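Local atomic coordinates of endoglucanase CEL5A (Eubacterium cellulosolvens, PDB entry 4AEK), a protein that is an endoglucanase whose family 65 carbohydrate-binding module probably attaches the enzyme to plant cell-wall beta-glucans such as xyloglucan. Residues V14-W19 against V109-S114; D55-F60 against W72-P77; F45-D50 against I123-T128. All coordinates share one frame; numbering follows the deposited sequence.

Overall arrangement
Contacts 2 and 3 lie in the two antiparallel sheets of a carbohydrate-binding module; contact 1 lays a loop against a strand end. Contacts 1 and 2 have centres about 12 Å apart and meet along neighbouring strands 106-111 and 56-62, where Lys110 N lies 2.8 Å from Val57 O in a probable hydrogen bond. Contact 3, in the other sheet, lies about 14 Å from contact 2 between centres; the two meet through side chains of the interior, Ile56 CD1 being 3.6 Å from Val49 CG1. Contacts 1 and 3, about 22 Å apart between centres, do not touch. Trp19 of contact 1 and Trp72 of contact 2, both exposed, probably contribute to the glycan-binding surface.

Contact 1. Residues V14-W19 against V109-S114; sequences VEFTDW and VKPLPS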
loop_
_atom_site.group_PDB
_atom_site.type_symbol
_atom_site.label_atom_id
_atom_site.label_comp_id
_atom_site.label_asym_id
_atom_site.label_seq_id
_atom_site.Cartn_x
_atom_site.Cartn_y
_atom_site.Cartn_z
ATOM N N VAL A 14 -4.866 -1.107 -13.467
ATOM C CA VAL A 14 -3.745 -2.000 -13.456
ATOM C C VAL A 14 -4.224 -3.373 -13.929
ATOM O O VAL A 14 -5.128 -3.937 -13.336
ATOM C CB VAL A 14 -3.218 -2.201 -12.027
ATOM C CG1 VAL A 14 -1.926 -2.991 -12.101
ATOM C CG2 VAL A 14 -3.074 -0.883 -11.296
ATOM N N GLU A 15 -3.667 -3.840 -15.041
ATOM C CA GLU A 15 -3.870 -5.195 -15.533
ATOM C C GLU A 15 -2.934 -6.195 -14.912
ATOM O O GLU A 15 -1.723 -5.971 -14.790
ATOM C CB GLU A 15 -3.724 -5.276 -17.053
ATOM C CG GLU A 15 -5.009 -4.898 -17.684
ATOM C CD GLU A 15 -5.035 -5.111 -19.167
ATOM O OE1 GLU A 15 -4.030 -5.606 -19.746
ATOM O OE2 GLU A 15 -6.059 -4.710 -19.731
ATOM N N PHE A 16 -3.510 -7.292 -14.448
ATOM C CA PHE A 16 -2.731 -8.314 -13.770
ATOM C C PHE A 16 -3.595 -9.549 -13.685
ATOM O O PHE A 16 -4.392 -9.716 -12.756
ATOM C CB PHE A 16 -2.341 -7.880 -12.346
ATOM C CG PHE A 16 -1.397 -8.837 -11.659
ATOM C CD1 PHE A 16 -0.281 -9.316 -12.304
ATOM C CD2 PHE A 16 -1.622 -9.242 -10.355
ATOM C CE1 PHE A 16 0.590 -10.177 -11.675
ATOM C CE2 PHE A 16 -0.757 -10.138 -9.721
ATOM C CZ PHE A 16 0.336 -10.600 -10.364
ATOM N N THR A 17 -3.447 -10.408 -14.670
ATOM C CA THR A 17 -4.404 -11.492 -14.825
ATOM C C THR A 17 -4.035 -12.788 -14.133
ATOM O O THR A 17 -4.929 -13.633 -13.927
ATOM C CB THR A 17 -4.589 -11.830 -16.298
ATOM O OG1 THR A 17 -3.319 -12.211 -16.832
ATOM C CG2 THR A 17 -5.204 -10.655 -17.043
ATOM N N ASP A 18 -2.745 -12.987 -13.832
ATOM C CA ASP A 18 -2.324 -14.084 -12.967
ATOM C C ASP A 18 -0.894 -13.892 -12.467
ATOM O O ASP A 18 -0.160 -13.018 -12.943
ATOM C CB ASP A 18 -2.422 -15.436 -13.669
ATOM C CG ASP A 18 -1.494 -15.546 -14.838
ATOM O OD1 ASP A 18 -0.977 -14.505 -15.290
ATOM O OD2 ASP A 18 -1.271 -16.688 -15.306
ATOM N N TRP A 19 -0.512 -14.743 -11.521
ATOM C CA TRP A 19 0.865 -14.825 -11.047
ATOM C C TRP A 19 1.762 -15.464 -12.078
ATOM O O TRP A 19 2.459 -16.429 -11.769
ATOM C CB TRP A 19 0.895 -15.707 -9.816
ATOM C CG TRP A 19 -0.032 -15.290 -8.724
ATOM C CD1 TRP A 19 -1.180 -15.933 -8.300
ATOM C CD2 TRP A 19 0.093 -14.100 -7.888
ATOM N NE1 TRP A 19 -1.760 -15.244 -7.272
ATOM C CE2 TRP A 19 -1.038 -14.123 -6.978
ATOM C CE3 TRP A 19 1.011 -13.052 -7.803
ATOM C CZ2 TRP A 19 -1.231 -13.130 -6.014
ATOM C CZ3 TRP A 19 0.805 -12.061 -6.839
ATOM C CH2 TRP A 19 -0.270 -12.113 -5.947
ATOM N N VAL A 109 0.683 -0.298 -3.502
ATOM C CA VAL A 109 -0.669 -0.745 -3.507
ATOM C C VAL A 109 -0.739 -1.644 -4.747
ATOM O O VAL A 109 -0.423 -1.219 -5.865
ATOM C CB VAL A 109 -1.650 0.404 -3.608
ATOM C CG1 VAL A 109 -3.098 -0.106 -3.646
ATOM C CG2 VAL A 109 -1.476 1.356 -2.440
ATOM N N LYS A 110 -1.099 -2.927 -4.552
ATOM C CA LYS A 110 -1.077 -3.841 -5.681
ATOM C C LYS A 110 -2.365 -4.649 -5.759
ATOM O O LYS A 110 -3.047 -4.814 -4.761
ATOM C CB LYS A 110 0.101 -4.828 -5.617
ATOM C CG LYS A 110 1.485 -4.178 -5.543
ATOM C CD LYS A 110 2.552 -5.256 -5.672
ATOM C CE LYS A 110 3.980 -4.742 -5.659
ATOM N NZ LYS A 110 4.311 -4.190 -6.955
ATOM N N PRO A 111 -2.739 -5.072 -6.983
ATOM C CA PRO A 111 -3.870 -5.972 -7.165
ATOM C C PRO A 111 -3.475 -7.437 -7.032
ATOM O O PRO A 111 -2.344 -7.865 -7.277
ATOM C CB PRO A 111 -4.298 -5.651 -8.610
ATOM C CG PRO A 111 -3.013 -5.375 -9.324
ATOM C CD PRO A 111 -2.015 -4.863 -8.280
ATOM N N LEU A 112 -4.436 -8.264 -6.681
ATOM C CA LEU A 112 -4.296 -9.691 -6.918
ATOM C C LEU A 112 -4.847 -9.966 -8.289
ATOM O O LEU A 112 -5.523 -9.115 -8.856
ATOM C CB LEU A 112 -5.037 -10.420 -5.813
ATOM C CG LEU A 112 -4.729 -10.076 -4.346
ATOM C CD1 LEU A 112 -5.568 -10.927 -3.393
ATOM C CD2 LEU A 112 -3.252 -10.247 -4.061
ATOM N N PRO A 113 -4.570 -11.169 -8.838
ATOM C CA PRO A 113 -5.002 -11.524 -10.168
ATOM C C PRO A 113 -6.497 -11.335 -10.346
ATOM O O PRO A 113 -7.298 -11.615 -9.465
ATOM C CB PRO A 113 -4.581 -12.994 -10.309
ATOM C CG PRO A 113 -3.321 -13.066 -9.476
ATOM C CD PRO A 113 -3.642 -12.180 -8.279
ATOM N N SER A 114 -6.860 -10.941 -11.554
ATOM C CA SER A 114 -8.205 -10.399 -11.878
ATOM C C SER A 114 -8.368 -10.643 -13.343
ATOM O O SER A 114 -7.408 -10.472 -14.066
ATOM C CB SER A 114 -7.941 -8.921 -11.668
ATOM O OG SER A 114 -8.829 -8.084 -12.010
HETATM O O HOH W 1 -6.171 -7.987 -15.002
#
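Trp19 and Pro113 meet where the loop following strand 11-14 folds over the end of strand 106-111, at one end of the beta-sandwich of this carbohydrate-binding module. Their contact is a CH-pi interaction: Pro113 CG sits over the face of the indole, 3.6 Å from the centroid of the five-membered ring and 15° off its normal. On the same face, Pro113 CD lies 3.4 Å from Trp19 CZ2 of the benzo part, while Leu112 CD2 comes to the indole edge near CZ2 and CH2. Apolar packing continues along the loop. With CG anti to the backbone N (chi1 -173°), the ring of Phe16 turns in beside Pro113, and its CE2 approaches Pro113 CD at 3.8 Å. Further back, Pro111 CG touches Phe16 CB and Val14 CG1. Trp24 stacks on Phe16 and meets Trp19 edge-to-face, so the aromatic group extends beyond the two segments; its exposed Trp19 is consistent with a role in glycan binding.

Polar links are few. Ser114 N makes a weak hydrogen bond to Phe16 O, which also receives a CA-H...O contact from Pro113 CA. The hydroxyl of Ser114 is bound instead to Gly53 O. A water bridges the backbones, accepting from Phe16 N at 2.8 Å and donating to Ser114 O at 2.9 Å.

Contact 2. Residues D55-F60 against W72-P77; sequences DIVLIF and WAQISP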
loop_
_atom_site.group_PDB
_atom_site.type_symbol
_atom_site.label_atom_id
_atom_site.label_comp_id
_atom_site.label_asym_id
_atom_site.label_seq_id
_atom_site.Cartn_x
_atom_site.Cartn_y
_atom_site.Cartn_z
ATOM N N ASP A 55 -8.942 -7.978 -5.927
ATOM C CA ASP A 55 -8.689 -7.731 -4.515
ATOM C C ASP A 55 -7.393 -6.920 -4.434
ATOM O O ASP A 55 -6.634 -6.848 -5.399
ATOM C CB ASP A 55 -8.681 -9.013 -3.712
ATOM C CG ASP A 55 -10.112 -9.574 -3.520
ATOM O OD1 ASP A 55 -10.977 -8.820 -3.033
ATOM O OD2 ASP A 55 -10.311 -10.709 -3.899
ATOM N N ILE A 56 -7.184 -6.310 -3.294
ATOM C CA ILE A 56 -6.158 -5.296 -3.160
ATOM C C ILE A 56 -5.281 -5.616 -1.982
ATOM O O ILE A 56 -5.770 -6.069 -0.950
ATOM C CB ILE A 56 -6.784 -3.885 -2.993
ATOM C CG1 ILE A 56 -5.733 -2.777 -3.081
ATOM C CG2 ILE A 56 -7.524 -3.727 -1.671
ATOM C CD1 ILE A 56 -6.346 -1.417 -3.364
ATOM N N VAL A 57 -4.016 -5.211 -2.077
ATOM C CA VAL A 57 -3.033 -5.498 -0.996
ATOM C C VAL A 57 -2.204 -4.178 -0.931
ATOM O O VAL A 57 -2.005 -3.485 -1.960
ATOM C CB VAL A 57 -2.372 -6.829 -1.459
ATOM C CG1 VAL A 57 -0.938 -6.772 -1.933
ATOM C CG2 VAL A 57 -2.869 -8.072 -0.733
ATOM N N LEU A 58 -1.802 -3.842 0.269
ATOM C CA LEU A 58 -0.810 -2.877 0.583
ATOM C C LEU A 58 0.488 -3.550 1.006
ATOM O O LEU A 58 0.472 -4.465 1.836
ATOM C CB LEU A 58 -1.324 -1.953 1.680
ATOM C CG LEU A 58 -0.462 -0.803 2.180
ATOM C CD1 LEU A 58 -0.276 0.173 1.045
ATOM C CD2 LEU A 58 -1.085 -0.101 3.385
ATOM N N ILE A 59 1.620 -3.122 0.433
ATOM C CA ILE A 59 2.945 -3.647 0.763
ATOM C C ILE A 59 3.806 -2.565 1.410
ATOM O O ILE A 59 4.009 -1.521 0.785
ATOM C CB ILE A 59 3.731 -4.082 -0.483
ATOM C CG1 ILE A 59 2.963 -5.010 -1.466
ATOM C CG2 ILE A 59 5.026 -4.698 -0.060
ATOM C CD1 ILE A 59 2.122 -5.961 -0.777
ATOM N N PHE A 60 4.302 -2.797 2.614
ATOM C CA PHE A 60 5.424 -2.080 3.198
ATOM C C PHE A 60 6.594 -2.999 3.101
ATOM O O PHE A 60 6.546 -4.139 3.589
ATOM C CB PHE A 60 5.125 -1.646 4.644
ATOM C CG PHE A 60 4.434 -0.304 4.753
ATOM C CD1 PHE A 60 3.368 0.000 3.934
ATOM C CD2 PHE A 60 4.804 0.610 5.689
ATOM C CE1 PHE A 60 2.738 1.218 4.007
ATOM C CE2 PHE A 60 4.151 1.829 5.786
ATOM C CZ PHE A 60 3.110 2.114 4.956
ATOM N N TRP A 72 8.683 -8.024 3.497
ATOM C CA TRP A 72 7.593 -7.788 2.575
ATOM C C TRP A 72 6.279 -7.844 3.307
ATOM O O TRP A 72 5.618 -8.900 3.361
ATOM C CB TRP A 72 7.674 -8.783 1.455
ATOM C CG TRP A 72 6.702 -8.586 0.362
ATOM C CD1 TRP A 72 5.425 -9.153 0.237
ATOM C CD2 TRP A 72 6.909 -7.761 -0.815
ATOM N NE1 TRP A 72 4.856 -8.735 -0.941
ATOM C CE2 TRP A 72 5.709 -7.879 -1.607
ATOM C CE3 TRP A 72 7.961 -6.900 -1.265
ATOM C CZ2 TRP A 72 5.557 -7.161 -2.819
ATOM C CZ3 TRP A 72 7.778 -6.206 -2.472
ATOM C CH2 TRP A 72 6.609 -6.377 -3.232
ATOM N N ALA A 73 5.914 -6.739 3.929
ATOM C CA ALA A 73 4.711 -6.655 4.758
ATOM C C ALA A 73 3.500 -6.368 3.858
ATOM O O ALA A 73 2.942 -5.252 3.804
ATOM C CB ALA A 73 4.846 -5.585 5.787
ATOM N N GLN A 74 3.073 -7.424 3.219
ATOM C CA GLN A 74 1.886 -7.459 2.451
ATOM C C GLN A 74 0.695 -7.662 3.310
ATOM O O GLN A 74 0.594 -8.699 3.983
ATOM C CB GLN A 74 2.004 -8.613 1.511
ATOM C CG GLN A 74 0.851 -8.734 0.578
ATOM C CD GLN A 74 1.138 -9.784 -0.443
ATOM O OE1 GLN A 74 2.223 -9.800 -1.068
ATOM N NE2 GLN A 74 0.161 -10.691 -0.634
ATOM N N ILE A 75 -0.243 -6.723 3.259
ATOM C CA ILE A 75 -1.441 -6.845 4.051
ATOM C C ILE A 75 -2.660 -6.682 3.242
ATOM O O ILE A 75 -2.671 -5.925 2.260
ATOM C CB ILE A 75 -1.498 -5.883 5.222
ATOM C CG1 ILE A 75 -1.273 -4.447 4.780
ATOM C CG2 ILE A 75 -0.483 -6.325 6.247
ATOM C CD1 ILE A 75 -1.502 -3.441 5.902
ATOM N N SER A 76 -3.658 -7.494 3.597
ATOM C CA SER A 76 -4.985 -7.335 3.077
ATOM C C SER A 76 -5.545 -6.185 3.893
ATOM O O SER A 76 -4.982 -5.837 4.946
ATOM C CB SER A 76 -5.779 -8.659 3.259
ATOM O OG SER A 76 -5.404 -9.134 4.552
ATOM N N PRO A 77 -6.619 -5.558 3.386
ATOM C CA PRO A 77 -7.315 -4.528 4.135
ATOM C C PRO A 77 -7.657 -4.966 5.535
ATOM O O PRO A 77 -8.105 -6.107 5.818
ATOM C CB PRO A 77 -8.599 -4.305 3.348
ATOM C CG PRO A 77 -8.243 -4.712 1.946
ATOM C CD PRO A 77 -7.195 -5.775 2.062
#
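Ile59 and Trp72 face each other across a beta hairpin formed by strands 56-62 and 71-75, whose segments run antiparallel at one margin of the four-stranded sheet. The indole lies flat against the isoleucine: CG2 of Ile59 stands over the centre of the six-membered ring of Trp72, 3.5 Å from its centroid and only 8° off the normal, in a CH-pi contact. Ile59 CG1 reaches toward Trp72 CZ2, and CD1 beyond it packs 3.3 Å from Gln74 CG, the two side chains running side by side in the same direction. Val57 CG1 packs on the same Gln74 CG at 3.7 Å. Gln74 is extended, its CG anti to the backbone N (chi1 -177°), which carries the amide out to the rim of the indole. There Trp72 NE1 donates to Gln74 OE1 at 2.8 Å, with OE1 in the indole plane and the N-H directed at a lone pair; this bond, together with Ile59 on the face, helps to fix the rotation of the ring. Were Gln74 replaced by alanine, the indole N-H would probably lose this acceptor, the Trp72 ring become freer to turn and a gap open beside Ile59 CD1 and Val57 CG1. The exposed Trp72, held in this way, is consistent with a platform for a sugar ring.

The opposite face of the sheet is apolar. Leu58 CB meets Ile75 CG1 and Phe60 CB meets Ala73 CB, with Ile92 of helix 89-96 packed against Leu58, Phe60 and Ile75. Between the faces, paired backbone bonds join Leu58 to Ile75 and Phe60 to Ala73. Ala73 centres an inverse gamma turn, and its O takes Phe60 N at 3.0 Å from 51° above the carbonyl plane.

Contact 3. Residues F45-D50 against I123-T128; sequences FEIKVD and IVASYT
Phe45 to Val49 pair with Tyr127 to Ile123 in antiparallel register, the segment axes at 158° and 4.6 Å apart at closest approach. Glu46 with Ser126 and Lys48 with Val124 are the hydrogen-bonded pairs, each joined by two backbone bonds; the non-hydrogen-bonded pairs between and beyond them bring alpha carbons close to carbonyls, as where Ile47 CA lies 3.4 Å from Val124 O.

One face carries Phe45, Ile47, Val49, Ile123, Ala125 and Tyr127. Ile47 serves two neighbours with two branches: CG2, anti to the backbone N, meets Ile123 CG2 at 3.9 Å, while the other branch takes CD1 to Ala125 CB at 3.8 Å. Val49 and Ile123 point the same way, and CG1 of one lies 4.0 Å from CG1 of the other. This face turns into the core of the beta-sandwich, where strand 45-52 has strand 84-88 on its other flank and Phe45 reaches Ile92 of helix 89-96. At the far end of the row Tyr127 stands with the edge of its ring, at CD1, against Phe45 CB; its hydroxyl is bonded to the backbone N of Asp40, which ties the ring to the adjoining loop.

The other face is more polar, bearing Glu46, Lys48, Val124 and Ser126. Lys48 extends outward from the sheet and leans across toward Ser126, its NZ 3.6 Å from Ser126 OG without a hydrogen bond. Glu46 CB approaches the same OG from across the strands, at 3.9 Å.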
loop_
_atom_site.group_PDB
_atom_site.type_symbol
_atom_site.label_atom_id
_atom_site.label_comp_id
_atom_site.label_asym_id
_atom_site.label_seq_id
_atom_site.Cartn_x
_atom_site.Cartn_y
_atom_site.Cartn_z
ATOM N N PHE A 45 -1.890 6.780 11.330
ATOM C CA PHE A 45 -2.529 7.029 10.064
ATOM C C PHE A 45 -3.345 5.833 9.631
ATOM O O PHE A 45 -3.184 4.725 10.151
ATOM C CB PHE A 45 -1.474 7.432 8.984
ATOM C CG PHE A 45 -0.510 6.313 8.627
ATOM C CD1 PHE A 45 -0.896 5.302 7.709
ATOM C CD2 PHE A 45 0.743 6.232 9.212
ATOM C CE1 PHE A 45 -0.067 4.251 7.455
ATOM C CE2 PHE A 45 1.586 5.159 8.920
ATOM C CZ PHE A 45 1.173 4.189 8.042
ATOM N N GLU A 46 -4.232 6.057 8.661
ATOM C CA GLU A 46 -4.861 4.943 7.960
ATOM C C GLU A 46 -4.696 5.296 6.493
ATOM O O GLU A 46 -4.640 6.457 6.198
ATOM C CB GLU A 46 -6.346 4.886 8.227
ATOM C CG GLU A 46 -6.690 4.670 9.677
ATOM C CD GLU A 46 -8.150 4.308 9.828
ATOM O OE1 GLU A 46 -8.991 4.807 9.020
ATOM O OE2 GLU A 46 -8.421 3.560 10.787
ATOM N N ILE A 47 -4.544 4.287 5.635
ATOM C CA ILE A 47 -4.543 4.481 4.181
ATOM C C ILE A 47 -5.903 3.927 3.717
ATOM O O ILE A 47 -6.241 2.786 3.991
ATOM C CB ILE A 47 -3.368 3.750 3.467
ATOM C CG1 ILE A 47 -1.945 4.093 3.975
ATOM C CG2 ILE A 47 -3.365 4.020 1.981
ATOM C CD1 ILE A 47 -1.675 5.536 4.050
ATOM N N LYS A 48 -6.660 4.747 2.997
ATOM C CA LYS A 48 -7.958 4.363 2.421
ATOM C C LYS A 48 -7.860 4.407 0.918
ATOM O O LYS A 48 -7.396 5.391 0.350
ATOM C CB LYS A 48 -9.045 5.309 2.909
ATOM C CG LYS A 48 -9.272 5.281 4.435
ATOM C CD LYS A 48 -10.057 6.535 4.736
ATOM C CE LYS A 48 -10.566 6.636 6.144
ATOM N NZ LYS A 48 -10.830 8.099 6.384
ATOM N N VAL A 49 -8.278 3.328 0.282
ATOM C CA VAL A 49 -8.206 3.195 -1.195
ATOM C C VAL A 49 -9.585 2.860 -1.756
ATOM O O VAL A 49 -10.195 1.838 -1.372
ATOM C CB VAL A 49 -7.239 2.077 -1.626
ATOM C CG1 VAL A 49 -7.108 2.120 -3.117
ATOM C CG2 VAL A 49 -5.839 2.191 -0.965
ATOM N N ASP A 50 -10.067 3.671 -2.665
ATOM C CA ASP A 50 -11.303 3.406 -3.411
ATOM C C ASP A 50 -10.891 2.649 -4.646
ATOM O O ASP A 50 -10.063 3.139 -5.434
ATOM C CB ASP A 50 -12.016 4.695 -3.827
ATOM C CG ASP A 50 -12.484 5.541 -2.671
ATOM O OD1 ASP A 50 -12.294 5.147 -1.510
ATOM O OD2 ASP A 50 -12.946 6.664 -2.937
ATOM N N ILE A 123 -6.858 7.413 -3.244
ATOM C CA ILE A 123 -6.041 6.972 -2.148
ATOM C C ILE A 123 -5.877 8.181 -1.212
ATOM O O ILE A 123 -5.448 9.258 -1.656
ATOM C CB ILE A 123 -4.657 6.464 -2.592
ATOM C CG1 ILE A 123 -4.751 5.296 -3.612
ATOM C CG2 ILE A 123 -3.864 5.954 -1.412
ATOM C CD1 ILE A 123 -3.457 5.028 -4.341
ATOM N N VAL A 124 -6.156 7.954 0.083
ATOM C CA VAL A 124 -6.187 8.990 1.122
ATOM C C VAL A 124 -5.383 8.448 2.292
ATOM O O VAL A 124 -5.407 7.293 2.576
ATOM C CB VAL A 124 -7.653 9.330 1.534
ATOM C CG1 VAL A 124 -7.766 10.240 2.751
ATOM C CG2 VAL A 124 -8.383 10.048 0.414
ATOM N N ALA A 125 -4.586 9.285 2.902
ATOM C CA ALA A 125 -3.965 8.999 4.126
ATOM C C ALA A 125 -4.700 9.925 5.118
ATOM O O ALA A 125 -4.859 11.148 4.883
ATOM C CB ALA A 125 -2.489 9.292 4.098
ATOM N N SER A 126 -5.205 9.360 6.193
ATOM C CA SER A 126 -5.807 10.217 7.213
ATOM C C SER A 126 -5.142 9.925 8.516
ATOM O O SER A 126 -4.690 8.824 8.763
ATOM C CB SER A 126 -7.311 9.922 7.329
ATOM O OG SER A 126 -7.466 8.558 7.502
ATOM N N TYR A 127 -5.107 10.938 9.359
ATOM C CA TYR A 127 -4.490 10.821 10.637
ATOM C C TYR A 127 -5.569 10.603 11.661
ATOM O O TYR A 127 -6.620 11.215 11.578
ATOM C CB TYR A 127 -3.679 12.053 10.959
ATOM C CG TYR A 127 -2.542 12.299 10.013
ATOM C CD1 TYR A 127 -1.670 11.266 9.622
ATOM C CD2 TYR A 127 -2.352 13.572 9.456
ATOM C CE1 TYR A 127 -0.600 11.518 8.737
ATOM C CE2 TYR A 127 -1.323 13.816 8.561
ATOM C CZ TYR A 127 -0.449 12.789 8.200
ATOM O OH TYR A 127 0.583 13.105 7.364
ATOM N N THR A 128 -5.284 9.721 12.623
ATOM C CA THR A 128 -6.301 9.105 13.474
ATOM C C THR A 128 -6.194 9.627 14.897
ATOM O O THR A 128 -7.199 9.590 15.624
ATOM C CB THR A 128 -6.219 7.539 13.436
ATOM O OG1 THR A 128 -6.866 7.026 12.254
ATOM C CG2 THR A 128 -6.894 6.899 14.641
#